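Local structure of tetracycline Repressor, class A (Pseudomonas sp., 5MRU) at residues Val20-Leu25 with Tyr93-Arg98; Asn82-Arg87 with Ala186-Leu191; Ala12-Leu17 with Asp53-Ala58. The protein represses the tetracycline resistance gene tetA by binding its operator DNA through a helix-turn-helix region, and loses affinity for that DNA when tetracycline binds. All coordinates share one frame; numbering follows the deposited sequence.

Contact 1: Val20-Leu25 with Tyr93-Arg98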
loop_
_atom_site.group_PDB
_atom_site.type_symbol
_atom_site.label_atom_id
_atom_site.label_comp_id
_atom_site.label_asym_id
_atom_site.label_seq_id
_atom_site.Cartn_x
_atom_site.Cartn_y
_atom_site.Cartn_z
ATOM N N VAL A 20 9.725 -7.351 16.877
ATOM C CA VAL A 20 8.398 -7.980 17.012
ATOM C C VAL A 20 7.357 -7.474 16.008
ATOM O O VAL A 20 6.227 -7.882 16.042
ATOM C CB VAL A 20 7.860 -7.823 18.483
ATOM C CG1 VAL A 20 8.908 -8.238 19.507
ATOM C CG2 VAL A 20 7.456 -6.396 18.780
ATOM N N GLY A 21 7.730 -6.611 15.074
ATOM C CA GLY A 21 6.751 -5.964 14.190
ATOM C C GLY A 21 5.655 -5.204 14.944
ATOM O O GLY A 21 5.568 -5.207 16.203
ATOM N N VAL A 22 4.779 -4.597 14.156
ATOM C CA VAL A 22 3.641 -3.860 14.700
ATOM C C VAL A 22 2.706 -4.693 15.573
ATOM O O VAL A 22 2.298 -4.221 16.599
ATOM C CB VAL A 22 2.761 -3.230 13.585
ATOM C CG1 VAL A 22 1.520 -2.612 14.220
ATOM C CG2 VAL A 22 3.498 -2.134 12.891
ATOM N N ASP A 23 2.374 -5.904 15.159
ATOM C CA ASP A 23 1.392 -6.758 15.860
ATOM C C ASP A 23 1.826 -7.083 17.284
ATOM O O ASP A 23 0.998 -7.123 18.184
ATOM C CB ASP A 23 1.132 -8.091 15.113
ATOM C CG ASP A 23 0.697 -7.906 13.649
ATOM O OD1 ASP A 23 0.389 -6.795 13.191
ATOM O OD2 ASP A 23 0.681 -8.893 12.910
ATOM N N GLY A 24 3.118 -7.309 17.497
ATOM C CA GLY A 24 3.655 -7.594 18.840
ATOM C C GLY A 24 4.096 -6.365 19.621
ATOM O O GLY A 24 4.430 -6.465 20.790
ATOM N N LEU A 25 4.110 -5.204 19.006
ATOM C CA LEU A 25 4.543 -3.995 19.712
ATOM C C LEU A 25 3.427 -3.429 20.587
ATOM O O LEU A 25 2.386 -3.034 20.092
ATOM C CB LEU A 25 4.954 -2.933 18.716
ATOM C CG LEU A 25 5.201 -1.525 19.260
ATOM C CD1 LEU A 25 6.490 -1.514 20.031
ATOM C CD2 LEU A 25 5.275 -0.476 18.153
ATOM N N TYR A 93 12.684 0.133 8.531
ATOM C CA TYR A 93 12.163 -0.490 9.724
ATOM C C TYR A 93 11.078 -1.457 9.323
ATOM O O TYR A 93 10.339 -1.229 8.390
ATOM C CB TYR A 93 11.617 0.567 10.728
ATOM C CG TYR A 93 12.714 1.409 11.347
ATOM C CD1 TYR A 93 13.172 2.549 10.731
ATOM C CD2 TYR A 93 13.336 1.028 12.547
ATOM C CE1 TYR A 93 14.214 3.296 11.287
ATOM C CE2 TYR A 93 14.348 1.782 13.106
ATOM C CZ TYR A 93 14.777 2.911 12.469
ATOM O OH TYR A 93 15.785 3.634 13.023
ATOM N N ARG A 94 11.018 -2.550 10.035
ATOM C CA ARG A 94 9.972 -3.483 9.888
ATOM C C ARG A 94 8.620 -2.772 9.962
ATOM O O ARG A 94 8.417 -1.924 10.846
ATOM C CB ARG A 94 10.071 -4.467 11.030
ATOM C CG ARG A 94 8.901 -5.404 11.102
ATOM C CD ARG A 94 9.430 -6.725 11.570
ATOM N NE ARG A 94 8.385 -7.639 12.002
ATOM C CZ ARG A 94 8.635 -8.698 12.766
ATOM N NH1 ARG A 94 9.878 -8.951 13.165
ATOM N NH2 ARG A 94 7.643 -9.496 13.162
ATOM N N ASP A 95 7.717 -3.139 9.039
ATOM C CA ASP A 95 6.344 -2.670 9.013
ATOM C C ASP A 95 6.272 -1.214 8.774
ATOM O O ASP A 95 5.256 -0.581 9.050
ATOM C CB ASP A 95 5.613 -2.990 10.283
ATOM C CG ASP A 95 5.282 -4.434 10.400
ATOM O OD1 ASP A 95 5.109 -5.058 9.341
ATOM O OD2 ASP A 95 5.153 -4.940 11.561
ATOM N N GLY A 96 7.326 -0.684 8.166
ATOM C CA GLY A 96 7.395 0.739 7.967
ATOM C C GLY A 96 6.194 1.229 7.213
ATOM O O GLY A 96 5.648 2.281 7.550
ATOM N N ALA A 97 5.784 0.504 6.177
ATOM C CA ALA A 97 4.772 1.065 5.269
ATOM C C ALA A 97 3.401 1.001 5.903
ATOM O O ALA A 97 2.576 1.871 5.698
ATOM C CB ALA A 97 4.762 0.321 3.944
ATOM N N ARG A 98 3.184 -0.051 6.665
ATOM C CA ARG A 98 1.931 -0.350 7.247
ATOM C C ARG A 98 1.679 0.697 8.275
ATOM O O ARG A 98 0.584 1.212 8.405
ATOM C CB ARG A 98 2.013 -1.701 7.929
ATOM C CG ARG A 98 0.664 -2.280 8.181
ATOM C CD ARG A 98 0.774 -3.601 8.903
ATOM N NE ARG A 98 -0.200 -3.669 9.987
ATOM C CZ ARG A 98 -0.064 -4.476 11.019
ATOM N NH1 ARG A 98 -0.971 -4.494 11.979
ATOM N NH2 ARG A 98 0.984 -5.275 11.088
#
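Val22 and Asp23, on helix 7-24, meet Asp95 and Arg98 where the DNA-binding region of this TetR-family repressor leans on its ligand-binding core. Tyr93 to Gly96 form a type II beta turn just ahead of helix 96-100. Asp95 stands at the N-cap position, yet its carboxylate makes no capping bond and reaches across instead: OD2 accepts the backbone N of Val22 at 2.6 Å with its anti lone pair, the N-H pointing almost straight at it (172°). The branched Val22 lies beside this bond, CG2 resting 3.5 Å from Asp95 CB, while its CG1, anti to the backbone N, is laid over one face of the Arg98 guanidinium, toward its rim. Gly21 suits its place doubly: its phi is positive, and having no side chain it lets the Arg94 guanidinium lay a face over its backbone, with Gly21 N over the centre. The other end of Arg94 is placed by Asn18, whose OD1 accepts the Arg94 backbone N. Arg98 of the second subunit brings its NH1 close to Arg98 NH1, a like-charge approach that the nearby acid would probably ease. The long Arg98 chain, bent at chi3 (136°), presents two nitrogens end-on to a single oxygen in the guanidinium plane: in a salt bridge, Asp23 OD1 receives Arg98 NH2 at 2.7 Å on its syn side, somewhat out of the carboxylate plane, and Arg98 NH1 at 2.9 Å nearly along the C-O direction.

Contact 2: Asn82-Arg87 with Ala186-Leu191. With TDC (5a,6-anhydrotetracycline), chain B.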
loop_
_atom_site.group_PDB
_atom_site.type_symbol
_atom_site.label_atom_id
_atom_site.label_comp_id
_atom_site.label_asym_id
_atom_site.label_seq_id
_atom_site.Cartn_x
_atom_site.Cartn_y
_atom_site.Cartn_z
ATOM N N ASN A 82 12.581 12.342 -4.126
ATOM C CA ASN A 82 11.560 12.368 -3.067
ATOM C C ASN A 82 10.905 11.049 -2.801
ATOM O O ASN A 82 10.730 10.682 -1.667
ATOM C CB ASN A 82 10.463 13.314 -3.459
ATOM C CG ASN A 82 9.353 13.323 -2.475
ATOM O OD1 ASN A 82 8.237 12.916 -2.793
ATOM N ND2 ASN A 82 9.642 13.806 -1.271
ATOM N N ALA A 83 10.554 10.356 -3.876
ATOM C CA ALA A 83 9.916 9.046 -3.812
ATOM C C ALA A 83 10.899 7.988 -3.380
ATOM O O ALA A 83 10.593 7.110 -2.569
ATOM C CB ALA A 83 9.373 8.682 -5.188
ATOM N N ARG A 84 12.086 8.060 -3.968
ATOM C CA ARG A 84 13.178 7.181 -3.581
ATOM C C ARG A 84 13.476 7.316 -2.126
ATOM O O ARG A 84 13.713 6.314 -1.433
ATOM C CB ARG A 84 14.427 7.507 -4.391
ATOM C CG ARG A 84 14.383 6.823 -5.720
ATOM C CD ARG A 84 15.429 7.393 -6.597
ATOM N NE ARG A 84 15.632 6.577 -7.779
ATOM C CZ ARG A 84 16.190 7.038 -8.897
ATOM N NH1 ARG A 84 16.599 8.306 -8.977
ATOM N NH2 ARG A 84 16.337 6.233 -9.946
ATOM N N SER A 85 13.477 8.558 -1.660
ATOM C CA SER A 85 13.867 8.854 -0.288
ATOM C C SER A 85 12.793 8.473 0.728
ATOM O O SER A 85 13.095 7.983 1.806
ATOM C CB SER A 85 14.146 10.318 -0.190
ATOM O OG SER A 85 14.695 10.586 1.050
ATOM N N PHE A 86 11.532 8.740 0.383
ATOM C CA PHE A 86 10.389 8.303 1.166
ATOM C C PHE A 86 10.493 6.790 1.354
ATOM O O PHE A 86 10.623 6.307 2.472
ATOM C CB PHE A 86 9.097 8.696 0.443
ATOM C CG PHE A 86 7.812 8.312 1.172
ATOM C CD1 PHE A 86 7.666 8.505 2.522
ATOM C CD2 PHE A 86 6.731 7.822 0.463
ATOM C CE1 PHE A 86 6.496 8.194 3.177
ATOM C CE2 PHE A 86 5.544 7.494 1.108
ATOM C CZ PHE A 86 5.428 7.683 2.479
ATOM N N ARG A 87 10.535 6.077 0.234
ATOM C CA ARG A 87 10.590 4.617 0.197
ATOM C C ARG A 87 11.623 4.038 1.101
ATOM O O ARG A 87 11.360 3.090 1.787
ATOM C CB ARG A 87 10.909 4.139 -1.215
ATOM C CG ARG A 87 11.184 2.664 -1.282
ATOM C CD ARG A 87 10.947 2.123 -2.676
ATOM N NE ARG A 87 11.216 0.670 -2.814
ATOM C CZ ARG A 87 12.391 0.126 -3.146
ATOM N NH1 ARG A 87 13.437 0.892 -3.342
ATOM N NH2 ARG A 87 12.523 -1.189 -3.273
ATOM N N ALA A 186 11.261 -2.885 -10.066
ATOM C CA ALA A 186 9.799 -2.741 -10.063
ATOM C C ALA A 186 9.295 -1.416 -9.518
ATOM O O ALA A 186 8.357 -0.829 -10.046
ATOM C CB ALA A 186 9.201 -3.861 -9.263
ATOM N N PHE A 187 9.913 -0.939 -8.463
ATOM C CA PHE A 187 9.505 0.321 -7.922
ATOM C C PHE A 187 9.950 1.386 -8.851
ATOM O O PHE A 187 9.151 2.186 -9.317
ATOM C CB PHE A 187 10.156 0.567 -6.587
ATOM C CG PHE A 187 10.097 1.986 -6.141
ATOM C CD1 PHE A 187 8.972 2.477 -5.516
ATOM C CD2 PHE A 187 11.180 2.816 -6.316
ATOM C CE1 PHE A 187 8.914 3.786 -5.085
ATOM C CE2 PHE A 187 11.136 4.133 -5.881
ATOM C CZ PHE A 187 9.996 4.620 -5.262
ATOM N N GLU A 188 11.250 1.371 -9.102
ATOM C CA GLU A 188 11.925 2.337 -9.970
ATOM C C GLU A 188 11.237 2.514 -11.325
ATOM O O GLU A 188 11.100 3.630 -11.806
ATOM C CB GLU A 188 13.395 1.916 -10.153
ATOM C CG GLU A 188 14.357 3.077 -10.209
ATOM C CD GLU A 188 14.173 4.088 -9.090
ATOM O OE1 GLU A 188 14.584 3.817 -7.946
ATOM O OE2 GLU A 188 13.665 5.191 -9.379
ATOM N N GLN A 189 10.782 1.409 -11.905
ATOM C CA GLN A 189 9.976 1.452 -13.125
ATOM C C GLN A 189 8.618 2.118 -12.919
ATOM O O GLN A 189 8.267 3.029 -13.662
ATOM C CB GLN A 189 9.731 0.053 -13.696
ATOM C CG GLN A 189 10.809 -0.479 -14.625
ATOM C CD GLN A 189 10.488 -1.877 -15.140
ATOM O OE1 GLN A 189 9.409 -2.429 -14.889
ATOM N NE2 GLN A 189 11.428 -2.461 -15.864
ATOM N N GLY A 190 7.834 1.658 -11.942
ATOM C CA GLY A 190 6.493 2.205 -11.774
ATOM C C GLY A 190 6.563 3.704 -11.575
ATOM O O GLY A 190 5.723 4.453 -12.069
ATOM N N LEU A 191 7.577 4.123 -10.825
ATOM C CA LEU A 191 7.862 5.522 -10.556
ATOM C C LEU A 191 8.222 6.262 -11.843
ATOM O O LEU A 191 7.864 7.427 -11.994
ATOM C CB LEU A 191 9.035 5.623 -9.582
ATOM C CG LEU A 191 9.548 7.024 -9.302
ATOM C CD1 LEU A 191 8.456 7.909 -8.697
ATOM C CD2 LEU A 191 10.773 6.999 -8.415
HETATM O O12 TDC B . 2.729 10.570 3.272
HETATM C C12 TDC B . 2.881 11.642 2.622
HETATM C C1B TDC B . 1.737 12.559 2.413
HETATM C C11 TDC B . 0.517 12.252 2.997
HETATM O O11 TDC B . 0.356 11.099 3.749
HETATM C C1A TDC B . -0.574 13.087 2.833
HETATM C C10 TDC B . -1.792 12.769 3.417
HETATM O O10 TDC B . -1.989 11.623 4.172
HETATM C C9 TDC B . -2.936 13.671 3.240
HETATM C C8 TDC B . -2.764 14.820 2.497
HETATM C C7 TDC B . -1.530 15.098 1.931
HETATM C C61 TDC B . -0.432 14.254 2.081
HETATM C C6 TDC B . 0.817 14.561 1.492
HETATM C C62 TDC B . 1.058 15.791 0.668
HETATM C C51 TDC B . 1.909 13.715 1.664
HETATM C C5 TDC B . 3.240 14.044 1.013
HETATM C C1C TDC B . 4.223 12.073 2.101
HETATM C C1 TDC B . 4.846 13.119 3.032
HETATM O O1 TDC B . 4.286 13.402 4.088
HETATM O O1C TDC B . 5.083 10.981 1.881
HETATM C C41 TDC B . 4.091 12.786 0.790
HETATM C C4 TDC B . 5.462 13.174 0.149
HETATM N N4 TDC B . 6.061 12.286 -0.919
HETATM C C43 TDC B . 5.865 10.823 -0.719
HETATM C C42 TDC B . 5.391 12.675 -2.208
HETATM C C3 TDC B . 6.482 13.605 1.212
HETATM O O3 TDC B . 7.556 14.005 0.784
HETATM C C2 TDC B . 6.127 13.653 2.612
HETATM C C21 TDC B . 7.069 14.195 3.605
HETATM O O21 TDC B . 8.139 14.705 3.240
HETATM N N21 TDC B . 6.748 14.270 4.915
#
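Arg87 lies alongside Phe187, running the other way, the guanidinium tilted only 15° from the ring plane. The Arg87 chain, extended from CG to NE, brings its CD over the middle of the ring, 3.4 Å from the centroid, in a CH-pi contact; NE and the guanidinium then run on above Phe187 CG and CB. Arginine suits this place because its methylenes pack on the ring while its charged end goes beyond, where NH2 forms a salt bridge with Glu148. Phe187 holds its CG anti to the backbone N (chi1 164°), which carries the ring toward helix 75-91, its CZ 3.7 Å from Ala83 O. Arg84 CG meets the same ring at its edge. Farther out, Arg84 and Glu188 meet roughly perpendicular and form a salt bridge. Arg84 NE lies 2.9 Å from Glu188 OE2 and donates a nearly straight hydrogen bond to Glu188 OE1 at 3.0 Å, reaching that oxygen from above the carboxylate plane. Small Ala83 leaves room for Leu191, whose CD1 sits 3.7 Å from Ala83 CB. The side chains of Asn82 and Phe86 meet the ligand instead. The amide of Asn82 serves both ways, OD1 accepting from N4 of 5a,6-anhydrotetracycline at 2.9 Å and ND2 donating to its O3 at 2.9 Å, while O1C stands over the centre of the Phe86 ring. The axes of segments 82-87 and 186-191 lie at 145°, roughly antiparallel; helix 75-91 thus has one side packed on helix 183-199 and another lining the inducer pocket of the TetR ligand-binding core.

Contact 3: Ala12-Leu17 with Asp53-Ala58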
loop_
_atom_site.group_PDB
_atom_site.type_symbol
_atom_site.label_atom_id
_atom_site.label_comp_id
_atom_site.label_asym_id
_atom_site.label_seq_id
_atom_site.Cartn_x
_atom_site.Cartn_y
_atom_site.Cartn_z
ATOM N N ALA A 12 14.083 3.271 21.436
ATOM C CA ALA A 12 13.782 1.979 22.032
ATOM C C ALA A 12 12.560 1.328 21.343
ATOM O O ALA A 12 12.501 0.098 21.142
ATOM C CB ALA A 12 13.538 2.154 23.519
ATOM N N ALA A 13 11.574 2.141 20.981
ATOM C CA ALA A 13 10.383 1.570 20.360
ATOM C C ALA A 13 10.705 1.112 18.939
ATOM O O ALA A 13 10.335 0.017 18.548
ATOM C CB ALA A 13 9.210 2.525 20.399
ATOM N N LEU A 14 11.476 1.900 18.202
ATOM C CA LEU A 14 11.921 1.483 16.854
ATOM C C LEU A 14 12.679 0.160 16.878
ATOM O O LEU A 14 12.470 -0.713 16.029
ATOM C CB LEU A 14 12.785 2.576 16.239
ATOM C CG LEU A 14 11.930 3.788 15.862
ATOM C CD1 LEU A 14 12.791 5.023 15.779
ATOM C CD2 LEU A 14 11.199 3.529 14.543
ATOM N N ASP A 15 13.537 0.004 17.873
ATOM C CA ASP A 15 14.380 -1.182 17.959
ATOM C C ASP A 15 13.526 -2.374 18.300
ATOM O O ASP A 15 13.780 -3.456 17.828
ATOM C CB ASP A 15 15.495 -1.007 18.996
ATOM C CG ASP A 15 16.509 0.053 18.595
ATOM O OD1 ASP A 15 16.560 0.448 17.401
ATOM O OD2 ASP A 15 17.268 0.498 19.475
ATOM N N LEU A 16 12.495 -2.169 19.109
ATOM C CA LEU A 16 11.614 -3.269 19.491
ATOM C C LEU A 16 10.721 -3.629 18.291
ATOM O O LEU A 16 10.511 -4.793 17.974
ATOM C CB LEU A 16 10.804 -2.857 20.721
ATOM C CG LEU A 16 9.771 -3.861 21.233
ATOM C CD1 LEU A 16 10.445 -5.154 21.633
ATOM C CD2 LEU A 16 8.964 -3.277 22.398
ATOM N N LEU A 17 10.259 -2.610 17.594
ATOM C CA LEU A 17 9.534 -2.786 16.335
ATOM C C LEU A 17 10.291 -3.688 15.414
ATOM O O LEU A 17 9.696 -4.550 14.792
ATOM C CB LEU A 17 9.344 -1.444 15.633
ATOM C CG LEU A 17 8.636 -1.475 14.287
ATOM C CD1 LEU A 17 7.273 -2.129 14.403
ATOM C CD2 LEU A 17 8.462 -0.071 13.739
ATOM N N ASP A 53 1.911 6.607 15.359
ATOM C CA ASP A 53 2.030 7.909 14.677
ATOM C C ASP A 53 3.389 8.544 14.915
ATOM O O ASP A 53 4.012 9.048 13.983
ATOM C CB ASP A 53 0.901 8.854 15.041
ATOM C CG ASP A 53 -0.391 8.486 14.335
ATOM O OD1 ASP A 53 -0.394 7.538 13.513
ATOM O OD2 ASP A 53 -1.427 9.145 14.604
ATOM N N ALA A 54 3.868 8.474 16.155
ATOM C CA ALA A 54 5.197 8.968 16.498
ATOM C C ALA A 54 6.293 8.182 15.730
ATOM O O ALA A 54 7.227 8.774 15.172
ATOM C CB ALA A 54 5.419 8.896 18.000
ATOM N N LEU A 55 6.191 6.869 15.680
ATOM C CA LEU A 55 7.204 6.118 14.973
ATOM C C LEU A 55 7.133 6.462 13.504
ATOM O O LEU A 55 8.136 6.618 12.870
ATOM C CB LEU A 55 7.019 4.624 15.165
ATOM C CG LEU A 55 7.039 4.103 16.609
ATOM C CD1 LEU A 55 6.693 2.613 16.591
ATOM C CD2 LEU A 55 8.339 4.368 17.364
ATOM N N ALA A 56 5.944 6.597 12.955
ATOM C CA ALA A 56 5.787 7.031 11.569
ATOM C C ALA A 56 6.583 8.260 11.296
ATOM O O ALA A 56 7.305 8.317 10.312
ATOM C CB ALA A 56 4.337 7.327 11.271
ATOM N N GLU A 57 6.426 9.260 12.157
ATOM C CA GLU A 57 7.135 10.526 11.991
ATOM C C GLU A 57 8.651 10.331 12.139
ATOM O O GLU A 57 9.418 10.858 11.363
ATOM C CB GLU A 57 6.623 11.575 12.976
ATOM C CG GLU A 57 5.120 11.802 12.895
ATOM C CD GLU A 57 4.713 13.252 13.170
ATOM O OE1 GLU A 57 5.041 13.768 14.276
ATOM O OE2 GLU A 57 4.075 13.882 12.275
ATOM N N ALA A 58 9.065 9.543 13.123
ATOM C CA ALA A 58 10.491 9.338 13.395
ATOM C C ALA A 58 11.225 8.715 12.213
ATOM O O ALA A 58 12.369 9.097 11.886
ATOM C CB ALA A 58 10.687 8.482 14.626
#
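The small helical DNA-binding domain of TetR proteins has part of its hydrophobic core where Ala13, Leu14 and Leu17 of helix 7-24 receive Leu55 of helix 48-63. Leu55 is directed toward helix 7-24, and its CD2 does most of the touching, 3.7 Å from Ala13 CB and 3.9 Å from Leu14 CG. Its second methyl, CD1, spreads toward Leu17 CD2 at 4.3 Å, so the fork of one leucine serves three neighbours. Ala13 is small enough to let Leu55 CD2 come close to the helix. Leu14 leaves its helix to one side; CG lies anti to the carbonyl carbon (chi1 -71°), and the side chain runs alongside Leu55 the other way, and Leu14 CD1 comes to 4.2 Å from Ala58 CB. The helix-turn-helix, residues 26-45, lies between these two helices in the sequence. Helix 27-34 of that motif joins the same core, Leu30 touching Ala13, and Met59 fills in against Leu14 and Leu17. The axes of the two short segments run nearly perpendicular, at 93°, and approach to 10.7 Å. The CA atoms of Leu14 and Leu55 are 6.9 Å apart, the nearest pair across the segments.

Contacts 1 and 3 share helix 7-24 and have centres about 9 Å apart. They touch directly: Tyr93 CE2 packs 3.6 Å from Leu14 CB, and Leu25 CD2 lies 3.7 Å from Leu55 CD1, so the DNA-binding core continues into the seam with the ligand-binding core. Contact 2 lies farther off, its centre about 21 Å from that of contact 1 and 22 Å from that of contact 3, and it alone touches the drug. Arg98 of contact 1 has its side chain about 12 Å from a bound magnesium ion. Helix 96-100 carries His100, the probable magnesium ligand, and Arg98, so it probably helps pass inducer binding on toward helix 7-24, consistent with induction in the TetR family.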